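Local coordinates for cell wall binding protein cwp8 (Peptoclostridium difficile, PDB 5J6Q) that probably attaches itself to the cell wall through its three CWB2 domains, as a member of the clostridial S-layer-associated cell wall protein family, at residues 342-352 against 374-385; 429-439 against 501-510. One frame throughout, in Å; residues are numbered along the deposited sequence.

Interaction 1 (342-352 against 374-385); sequences SKKDSLPSEIE and ESKVSKETEEKL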
loop_
_atom_site.group_PDB
_atom_site.type_symbol
_atom_site.label_atom_id
_atom_site.label_comp_id
_atom_site.label_asym_id
_atom_site.label_seq_id
_atom_site.Cartn_x
_atom_site.Cartn_y
_atom_site.Cartn_z
ATOM N N SER A 342 0.366 27.061 -15.155
ATOM C CA SER A 342 -0.570 27.184 -16.248
ATOM C C SER A 342 0.084 26.879 -17.584
ATOM O O SER A 342 1.296 27.032 -17.730
ATOM C CB SER A 342 -1.097 28.618 -16.333
ATOM O OG SER A 342 -2.273 28.671 -17.119
ATOM N N LYS A 343 -0.714 26.411 -18.542
ATOM C CA LYS A 343 -0.153 26.312 -19.866
ATOM C C LYS A 343 -0.180 27.804 -20.348
ATOM O O LYS A 343 -0.832 28.651 -19.730
ATOM C CB LYS A 343 -1.022 25.397 -20.725
ATOM C CG LYS A 343 -0.422 24.002 -20.914
ATOM C CD LYS A 343 -1.330 22.917 -20.377
ATOM C CE LYS A 343 -0.822 21.535 -20.776
ATOM N NZ LYS A 343 -1.934 20.549 -20.770
ATOM N N LYS A 344 0.529 28.128 -21.392
ATOM C CA LYS A 344 0.510 29.479 -21.924
ATOM C C LYS A 344 -0.885 29.755 -22.471
ATOM O O LYS A 344 -1.457 30.794 -22.190
ATOM C CB LYS A 344 1.529 29.642 -23.077
ATOM C CG LYS A 344 1.349 30.967 -23.826
ATOM C CD LYS A 344 2.307 31.111 -25.003
ATOM C CE LYS A 344 2.075 32.430 -25.707
ATOM N NZ LYS A 344 2.965 32.601 -26.890
ATOM N N ASP A 345 -1.438 28.808 -23.245
ATOM C CA ASP A 345 -2.752 29.026 -23.851
ATOM C C ASP A 345 -3.925 28.440 -23.099
ATOM O O ASP A 345 -5.008 28.399 -23.670
ATOM C CB ASP A 345 -2.758 28.481 -25.283
ATOM C CG ASP A 345 -1.889 29.292 -26.216
ATOM O OD1 ASP A 345 -1.606 30.467 -25.895
ATOM O OD2 ASP A 345 -1.479 28.751 -27.257
ATOM N N SER A 346 -3.745 27.969 -21.841
ATOM C CA SER A 346 -4.897 27.465 -21.082
ATOM C C SER A 346 -4.579 27.155 -19.620
ATOM O O SER A 346 -3.428 27.161 -19.195
ATOM C CB SER A 346 -5.481 26.221 -21.733
ATOM O OG SER A 346 -4.489 25.238 -21.928
ATOM N N LEU A 347 -5.626 26.883 -18.873
ATOM C CA LEU A 347 -5.551 26.547 -17.468
ATOM C C LEU A 347 -6.140 25.164 -17.368
ATOM O O LEU A 347 -7.341 25.009 -17.607
ATOM C CB LEU A 347 -6.363 27.540 -16.618
ATOM C CG LEU A 347 -5.935 27.628 -15.157
ATOM C CD1 LEU A 347 -4.534 28.176 -15.054
ATOM C CD2 LEU A 347 -6.877 28.533 -14.402
ATOM N N PRO A 348 -5.326 24.136 -17.036
ATOM C CA PRO A 348 -5.838 22.765 -16.926
ATOM C C PRO A 348 -6.935 22.765 -15.813
ATOM O O PRO A 348 -6.780 23.590 -14.924
ATOM C CB PRO A 348 -4.570 21.952 -16.575
ATOM C CG PRO A 348 -3.447 22.792 -17.130
ATOM C CD PRO A 348 -3.889 24.207 -16.752
ATOM N N SER A 349 -7.946 21.876 -15.843
ATOM C CA SER A 349 -9.025 21.893 -14.883
ATOM C C SER A 349 -8.572 21.577 -13.476
ATOM O O SER A 349 -9.188 22.061 -12.528
ATOM C CB SER A 349 -10.141 20.922 -15.284
ATOM O OG SER A 349 -9.753 19.562 -15.269
ATOM N N GLU A 350 -7.518 20.789 -13.335
ATOM C CA GLU A 350 -6.979 20.402 -12.035
ATOM C C GLU A 350 -6.500 21.572 -11.276
ATOM O O GLU A 350 -6.682 21.629 -10.087
ATOM C CB GLU A 350 -5.813 19.397 -12.206
ATOM C CG GLU A 350 -6.325 18.029 -12.604
ATOM C CD GLU A 350 -6.262 17.807 -14.130
ATOM O OE1 GLU A 350 -6.376 16.649 -14.507
ATOM O OE2 GLU A 350 -6.095 18.794 -14.923
ATOM N N ILE A 351 -5.872 22.505 -11.953
ATOM C CA ILE A 351 -5.317 23.729 -11.364
ATOM C C ILE A 351 -6.517 24.749 -11.058
ATOM O O ILE A 351 -6.552 25.386 -10.015
ATOM C CB ILE A 351 -4.312 24.320 -12.374
ATOM C CG1 ILE A 351 -2.974 23.429 -12.455
ATOM C CG2 ILE A 351 -3.998 25.771 -12.018
ATOM C CD1 ILE A 351 -2.197 23.188 -11.144
ATOM N N GLU A 352 -7.471 24.870 -11.977
ATOM C CA GLU A 352 -8.609 25.757 -11.770
ATOM C C GLU A 352 -9.330 25.278 -10.545
ATOM O O GLU A 352 -9.630 26.074 -9.636
ATOM C CB GLU A 352 -9.526 25.710 -13.033
ATOM C CG GLU A 352 -10.885 26.363 -12.827
ATOM C CD GLU A 352 -11.670 26.429 -14.122
ATOM O OE1 GLU A 352 -12.020 25.365 -14.637
ATOM O OE2 GLU A 352 -11.900 27.532 -14.625
ATOM N N GLU A 374 3.390 37.023 -21.339
ATOM C CA GLU A 374 2.313 36.309 -21.993
ATOM C C GLU A 374 2.898 35.152 -22.763
ATOM O O GLU A 374 2.184 34.321 -23.283
ATOM C CB GLU A 374 1.547 37.286 -22.883
ATOM C CG GLU A 374 1.185 38.533 -22.091
ATOM C CD GLU A 374 0.611 39.647 -22.938
ATOM O OE1 GLU A 374 0.240 40.684 -22.338
ATOM O OE2 GLU A 374 0.530 39.494 -24.183
ATOM N N SER A 375 4.220 35.122 -22.835
ATOM C CA SER A 375 5.011 34.069 -23.455
ATOM C C SER A 375 4.979 32.810 -22.565
ATOM O O SER A 375 5.345 31.729 -22.998
ATOM C CB SER A 375 6.453 34.549 -23.600
ATOM O OG SER A 375 6.585 35.859 -23.053
ATOM N N LYS A 376 4.547 32.975 -21.317
ATOM C CA LYS A 376 4.454 31.924 -20.307
ATOM C C LYS A 376 2.979 31.689 -19.984
ATOM O O LYS A 376 2.511 30.561 -20.025
ATOM C CB LYS A 376 5.213 32.349 -19.035
ATOM C CG LYS A 376 6.717 32.023 -19.043
ATOM C CD LYS A 376 7.353 32.127 -20.425
ATOM C CE LYS A 376 8.270 30.965 -20.717
ATOM N NZ LYS A 376 7.587 29.908 -21.522
ATOM N N VAL A 377 2.253 32.782 -19.671
ATOM C CA VAL A 377 0.833 32.761 -19.371
ATOM C C VAL A 377 0.175 33.844 -20.255
ATOM O O VAL A 377 0.337 35.036 -19.985
ATOM C CB VAL A 377 0.550 33.058 -17.881
ATOM C CG1 VAL A 377 -0.919 32.787 -17.584
ATOM C CG2 VAL A 377 1.459 32.233 -16.960
ATOM N N SER A 378 -0.559 33.439 -21.293
ATOM C CA SER A 378 -1.160 34.408 -22.224
ATOM C C SER A 378 -2.081 35.473 -21.592
ATOM O O SER A 378 -2.421 35.448 -20.402
ATOM C CB SER A 378 -1.953 33.671 -23.301
ATOM O OG SER A 378 -3.020 32.944 -22.723
ATOM N N LYS A 379 -2.471 36.429 -22.430
ATOM C CA LYS A 379 -3.367 37.505 -22.041
ATOM C C LYS A 379 -4.751 36.907 -21.880
ATOM O O LYS A 379 -5.495 37.303 -20.987
ATOM C CB LYS A 379 -3.369 38.609 -23.123
ATOM C CG LYS A 379 -4.310 39.761 -22.802
ATOM C CD LYS A 379 -3.662 40.754 -21.830
ATOM N N GLU A 380 -5.085 35.927 -22.739
ATOM C CA GLU A 380 -6.391 35.274 -22.685
ATOM C C GLU A 380 -6.590 34.425 -21.424
ATOM O O GLU A 380 -7.713 34.368 -20.931
ATOM C CB GLU A 380 -6.626 34.404 -23.923
ATOM C CG GLU A 380 -8.108 34.230 -24.203
ATOM C CD GLU A 380 -8.384 33.209 -25.281
ATOM O OE1 GLU A 380 -8.846 33.598 -26.377
ATOM O OE2 GLU A 380 -8.142 32.014 -25.021
ATOM N N THR A 381 -5.546 33.752 -20.890
ATOM C CA THR A 381 -5.800 32.991 -19.658
ATOM C C THR A 381 -6.029 34.041 -18.567
ATOM O O THR A 381 -6.855 33.872 -17.660
ATOM C CB THR A 381 -4.601 32.045 -19.305
ATOM O OG1 THR A 381 -4.707 30.854 -20.094
ATOM C CG2 THR A 381 -4.595 31.645 -17.794
ATOM N N GLU A 382 -5.300 35.133 -18.666
ATOM C CA GLU A 382 -5.460 36.208 -17.687
ATOM C C GLU A 382 -6.915 36.754 -17.637
ATOM O O GLU A 382 -7.372 37.104 -16.543
ATOM C CB GLU A 382 -4.518 37.329 -18.055
ATOM C CG GLU A 382 -4.198 38.260 -16.910
ATOM C CD GLU A 382 -3.112 39.209 -17.333
ATOM O OE1 GLU A 382 -2.701 40.044 -16.525
ATOM O OE2 GLU A 382 -2.662 39.092 -18.522
ATOM N N GLU A 383 -7.638 36.794 -18.797
ATOM C CA GLU A 383 -9.018 37.281 -18.872
ATOM C C GLU A 383 -10.032 36.211 -18.476
ATOM O O GLU A 383 -11.144 36.547 -18.056
ATOM C CB GLU A 383 -9.329 37.795 -20.288
ATOM C CG GLU A 383 -9.280 36.698 -21.331
ATOM C CD GLU A 383 -9.237 37.226 -22.749
ATOM O OE1 GLU A 383 -10.062 36.769 -23.569
ATOM O OE2 GLU A 383 -8.378 38.081 -23.041
ATOM N N LYS A 384 -9.694 34.928 -18.620
ATOM C CA LYS A 384 -10.642 33.918 -18.169
ATOM C C LYS A 384 -10.619 34.015 -16.647
ATOM O O LYS A 384 -11.648 33.845 -15.982
ATOM C CB LYS A 384 -10.255 32.491 -18.629
ATOM C CG LYS A 384 -10.972 31.393 -17.817
ATOM C CD LYS A 384 -10.550 29.961 -18.239
ATOM C CE LYS A 384 -10.974 28.933 -17.194
ATOM N NZ LYS A 384 -12.222 28.166 -17.560
ATOM N N LEU A 385 -9.433 34.320 -16.097
ATOM C CA LEU A 385 -9.273 34.428 -14.663
ATOM C C LEU A 385 -9.970 35.677 -14.137
ATOM O O LEU A 385 -10.414 35.661 -13.005
ATOM C CB LEU A 385 -7.782 34.472 -14.316
ATOM C CG LEU A 385 -7.061 33.148 -14.536
ATOM C CD1 LEU A 385 -5.568 33.408 -14.562
ATOM C CD2 LEU A 385 -7.411 32.172 -13.425
HETATM O O HOH W 1 -5.187 31.283 -25.209
#

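Interaction 2 (429-439 against 501-510); sequences DAMSISARAAQ and TNAKVINKYY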
loop_
_atom_site.group_PDB
_atom_site.type_symbol
_atom_site.label_atom_id
_atom_site.label_comp_id
_atom_site.label_asym_id
_atom_site.label_seq_id
_atom_site.Cartn_x
_atom_site.Cartn_y
_atom_site.Cartn_z
ATOM N N ASP A 429 21.366 25.484 -10.117
ATOM C CA ASP A 429 22.126 25.853 -8.895
ATOM C C ASP A 429 21.253 26.663 -7.997
ATOM O O ASP A 429 21.371 26.593 -6.759
ATOM C CB ASP A 429 23.366 26.748 -9.161
ATOM C CG ASP A 429 24.516 26.009 -9.756
ATOM O OD1 ASP A 429 24.553 24.730 -9.649
ATOM O OD2 ASP A 429 25.388 26.660 -10.319
ATOM N N ALA A 430 20.423 27.488 -8.624
ATOM C CA ALA A 430 19.552 28.419 -7.935
ATOM C C ALA A 430 18.482 27.761 -7.133
ATOM O O ALA A 430 18.322 28.143 -5.980
ATOM C CB ALA A 430 18.935 29.359 -8.944
ATOM N N MET A 431 17.736 26.781 -7.715
ATOM C CA MET A 431 16.678 26.029 -7.071
ATOM C C MET A 431 17.045 25.517 -5.686
ATOM O O MET A 431 16.189 25.306 -4.875
ATOM C CB MET A 431 16.426 24.814 -7.902
ATOM C CG MET A 431 15.250 24.141 -7.503
ATOM S SD MET A 431 13.810 25.141 -8.022
ATOM C CE MET A 431 14.155 25.252 -9.774
ATOM N N SER A 432 18.295 25.287 -5.463
ATOM C CA SER A 432 18.815 24.825 -4.204
ATOM C C SER A 432 18.651 25.856 -3.027
ATOM O O SER A 432 18.597 25.479 -1.829
ATOM C CB SER A 432 20.280 24.478 -4.459
ATOM O OG SER A 432 20.438 23.146 -4.931
ATOM N N ILE A 433 18.528 27.145 -3.368
ATOM C CA ILE A 433 18.395 28.214 -2.359
ATOM C C ILE A 433 16.964 28.724 -2.277
ATOM O O ILE A 433 16.702 29.551 -1.430
ATOM C CB ILE A 433 19.453 29.307 -2.793
ATOM C CG1 ILE A 433 19.857 30.179 -1.597
ATOM C CG2 ILE A 433 18.868 30.195 -3.913
ATOM C CD1 ILE A 433 20.292 29.408 -0.327
ATOM N N SER A 434 15.992 28.239 -3.130
ATOM C CA SER A 434 14.608 28.701 -3.007
ATOM C C SER A 434 13.997 28.493 -1.611
ATOM O O SER A 434 13.413 29.438 -1.136
ATOM C CB SER A 434 13.722 28.019 -4.058
ATOM O OG SER A 434 14.065 28.574 -5.328
ATOM N N ALA A 435 14.130 27.316 -0.964
ATOM C CA ALA A 435 13.471 27.150 0.333
ATOM C C ALA A 435 14.040 28.176 1.331
ATOM O O ALA A 435 13.295 28.814 1.995
ATOM C CB ALA A 435 13.711 25.737 0.876
ATOM N N ARG A 436 15.380 28.283 1.402
ATOM C CA ARG A 436 16.046 29.161 2.360
ATOM C C ARG A 436 15.594 30.574 2.138
ATOM O O ARG A 436 15.272 31.244 3.142
ATOM C CB ARG A 436 17.560 29.007 2.210
ATOM C CG ARG A 436 18.335 30.111 2.846
ATOM C CD ARG A 436 18.177 29.929 4.367
ATOM N NE ARG A 436 18.886 30.955 5.102
ATOM C CZ ARG A 436 19.264 30.823 6.378
ATOM N NH1 ARG A 436 19.908 31.815 6.979
ATOM N NH2 ARG A 436 19.000 29.698 7.061
ATOM N N ALA A 437 15.514 31.018 0.853
ATOM C CA ALA A 437 15.079 32.365 0.586
ATOM C C ALA A 437 13.619 32.542 0.948
ATOM O O ALA A 437 13.291 33.563 1.587
ATOM C CB ALA A 437 15.267 32.724 -0.849
ATOM N N ALA A 438 12.739 31.566 0.566
ATOM C CA ALA A 438 11.332 31.655 0.892
ATOM C C ALA A 438 11.208 31.731 2.411
ATOM O O ALA A 438 10.316 32.380 2.912
ATOM C CB ALA A 438 10.555 30.439 0.409
ATOM N N GLN A 439 12.073 31.044 3.104
ATOM C CA GLN A 439 12.010 30.968 4.562
ATOM C C GLN A 439 12.439 32.326 5.247
ATOM O O GLN A 439 12.274 32.458 6.453
ATOM C CB GLN A 439 12.945 29.863 5.038
ATOM C CG GLN A 439 12.801 29.622 6.531
ATOM C CD GLN A 439 13.836 28.725 7.116
ATOM O OE1 GLN A 439 14.262 28.891 8.283
ATOM N NE2 GLN A 439 14.267 27.741 6.387
ATOM N N THR A 501 26.579 21.914 -5.719
ATOM C CA THR A 501 25.969 23.156 -5.166
ATOM C C THR A 501 24.886 22.859 -4.126
ATOM O O THR A 501 24.792 23.544 -3.078
ATOM C CB THR A 501 25.349 23.930 -6.294
ATOM O OG1 THR A 501 26.400 24.212 -7.257
ATOM C CG2 THR A 501 24.622 25.191 -5.840
ATOM N N ASN A 502 24.002 21.895 -4.446
ATOM C CA ASN A 502 22.936 21.533 -3.524
ATOM C C ASN A 502 23.598 21.114 -2.240
ATOM O O ASN A 502 23.148 21.619 -1.179
ATOM C CB ASN A 502 22.083 20.418 -4.056
ATOM C CG ASN A 502 20.895 20.058 -3.271
ATOM O OD1 ASN A 502 20.766 18.847 -2.848
ATOM N ND2 ASN A 502 19.979 20.953 -3.079
ATOM N N ALA A 503 24.649 20.222 -2.283
ATOM C CA ALA A 503 25.335 19.860 -1.030
ATOM C C ALA A 503 25.861 21.104 -0.303
ATOM O O ALA A 503 25.690 21.165 0.928
ATOM C CB ALA A 503 26.527 18.857 -1.239
ATOM N N LYS A 504 26.518 22.120 -1.002
ATOM C CA LYS A 504 26.973 23.340 -0.214
ATOM C C LYS A 504 25.869 24.149 0.428
ATOM O O LYS A 504 26.067 24.637 1.562
ATOM C CB LYS A 504 27.853 24.253 -1.093
ATOM C CG LYS A 504 29.157 23.496 -1.414
ATOM C CD LYS A 504 29.994 24.100 -2.563
ATOM C CE LYS A 504 31.495 23.930 -2.244
ATOM N NZ LYS A 504 32.277 24.991 -2.977
ATOM N N VAL A 505 24.665 24.314 -0.244
ATOM C CA VAL A 505 23.566 25.046 0.408
ATOM C C VAL A 505 23.131 24.289 1.692
ATOM O O VAL A 505 22.901 24.917 2.773
ATOM C CB VAL A 505 22.401 25.097 -0.625
ATOM C CG1 VAL A 505 21.069 25.623 0.015
ATOM C CG2 VAL A 505 22.787 26.041 -1.729
ATOM N N ILE A 506 22.983 22.943 1.559
ATOM C CA ILE A 506 22.564 22.136 2.691
ATOM C C ILE A 506 23.630 22.253 3.817
ATOM O O ILE A 506 23.276 22.436 4.995
ATOM C CB ILE A 506 22.311 20.645 2.311
ATOM C CG1 ILE A 506 21.008 20.428 1.462
ATOM C CG2 ILE A 506 22.176 19.882 3.644
ATOM C CD1 ILE A 506 21.086 19.172 0.456
ATOM N N ASN A 507 24.946 22.217 3.458
ATOM C CA ASN A 507 25.972 22.259 4.534
ATOM C C ASN A 507 25.945 23.601 5.262
ATOM O O ASN A 507 26.186 23.685 6.450
ATOM C CB ASN A 507 27.331 22.072 3.939
ATOM C CG ASN A 507 28.536 21.997 4.895
ATOM O OD1 ASN A 507 28.602 21.202 5.855
ATOM N ND2 ASN A 507 29.574 22.737 4.638
ATOM N N LYS A 508 25.649 24.625 4.544
ATOM C CA LYS A 508 25.682 25.930 5.146
ATOM C C LYS A 508 24.462 26.312 5.945
ATOM O O LYS A 508 24.606 26.893 7.013
ATOM C CB LYS A 508 25.889 26.995 4.074
ATOM C CG LYS A 508 25.971 28.395 4.744
ATOM C CD LYS A 508 26.407 29.535 3.671
ATOM C CE LYS A 508 26.309 30.870 4.390
ATOM N NZ LYS A 508 27.562 31.632 4.257
ATOM N N TYR A 509 23.286 25.961 5.494
ATOM C CA TYR A 509 22.152 26.452 6.206
ATOM C C TYR A 509 21.289 25.504 6.991
ATOM O O TYR A 509 20.355 26.041 7.600
ATOM C CB TYR A 509 21.203 27.034 5.174
ATOM C CG TYR A 509 21.784 28.239 4.457
ATOM C CD1 TYR A 509 22.037 28.199 3.091
ATOM C CD2 TYR A 509 22.012 29.431 5.126
ATOM C CE1 TYR A 509 22.488 29.322 2.403
ATOM C CE2 TYR A 509 22.443 30.576 4.446
ATOM C CZ TYR A 509 22.671 30.514 3.089
ATOM O OH TYR A 509 23.037 31.629 2.403
ATOM N N TYR A 510 21.548 24.167 6.998
ATOM C CA TYR A 510 20.494 23.366 7.558
ATOM C C TYR A 510 20.856 22.503 8.700
ATOM O O TYR A 510 20.115 21.566 8.977
ATOM C CB TYR A 510 19.881 22.512 6.418
ATOM C CG TYR A 510 19.004 23.377 5.526
ATOM C CD1 TYR A 510 19.461 23.825 4.296
ATOM C CD2 TYR A 510 17.725 23.744 5.936
ATOM C CE1 TYR A 510 18.649 24.632 3.492
ATOM C CE2 TYR A 510 16.918 24.543 5.157
ATOM C CZ TYR A 510 17.395 24.992 3.908
ATOM O OH TYR A 510 16.595 25.788 3.130
HETATM O O HOH W 2 17.145 26.346 0.217
HETATM O O HOH W 3 13.976 26.031 3.910
#

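Interaction 1 (342-352 against 374-385)
Ser378 grips the carbonyl oxygen of Lys344 twice. Its OG donates to Lys344 O at 2.7 Å, and its backbone N donates to the same oxygen at 2.9 Å. Both donors lie slightly tilted from the carbonyl plane. OG sits between the backbone N and the carbonyl carbon (chi1 62°), where it also accepts from Thr381 N. Ser378 is thus the N-cap of helix 379-386 and ties that helix start to the loop before helix 349-359. Beside these two bonds, Lys344 CA makes a CA-H...O contact with Lys376 O at 3.0 Å. Both loops follow strands of one parallel sheet, 339-342 and 367-371, within a CWB2 domain, and each leads into a helix. Deeper in, Leu347 and Leu385 cross at about a right angle, with their CD2 methyls 3.8 Å apart and Leu316 of strand 313-318 against both. Thr381 turns CG2 toward Ser342 OG, 3.8 Å away. The outer side is looser. The extended chain of Lys344 lies along the backbone of Glu374 and Ser375, its CE 3.1 Å from Glu374 O. A water joins Asp345 O to Glu380 OE2. Lys384 NZ forms a salt bridge to Glu352 OE2 at 3.0 Å, though the hydrogen bond is weak.

Interaction 2 (429-439 against 501-510)
Arg436 lies over one face of the Tyr509 ring. Its CG is 4.1 Å from the ring centroid and almost on the ring normal, a CH-pi contact. Tyr509 CD2 sits over the centre of one guanidinium face, 3.3 Å from CZ, with the two planes 29° apart. The bend at chi2 (70°) turns the chain to run over the ring, while CG stays anti to the backbone N. Lys508 CG covers the opposite face. Ile433 CG1 is also anti to its backbone N (chi1 -157°), which carries CD1 to Tyr509 CE1 at 3.5 Å and Val505 CG1 at 3.9 Å. One methyl thus touches both side chains. Ser432 OG accepts from Asn502 ND2 at 2.9 Å. This amide is fixed from outside as well: its ND2 also donates to Ile547 O, and its OD1 accepts from Leu549 N and Gln558 NE2. Asp429 OD1 approaches Thr501 OG1, but that hydroxyl has its hydrogen-bond partners in Gly495 N and Asn497 O. Tyr510 OH touches Arg436 CB at 3.5 Å and Ala435 CB at 3.7 Å. Two waters lie at the edge of its ring, in plane, by OH. One also joins Ser432 O and Arg436 N, the other Gln439 NE2. The contact joins the second CWB2 range to the third. Helix 498-509 packs against helices 427-430 and 434-438 and the turn between them. Phe420 of strand 418-423 touches Ile433 and Tyr509, helix 531-542 meets Met431 and Ser434, and helix 556-565 lies against Ala503 and Ile506.

How the interactions relate
Interaction 1 joins parts of a single CWB2 range, whereas interaction 2 joins the second range to the third. Their centres are about 30 Å apart and they do not touch. They follow one another along the chain and share no helix or strand. Interaction 1 is partly buried and rests on two loops and the helix starts they lead into. Its chemistry is a backbone carbonyl held by a helix cap, with a small leucine contact inside and charged side chains on the solvent side. Interaction 2 is a buried contact of helix 498-509 with two short helices and their connecting turn. It relies on an arginine over a tyrosine ring, apolar side chains, an asparagine amide and bridging waters, and no salt bridge crosses it.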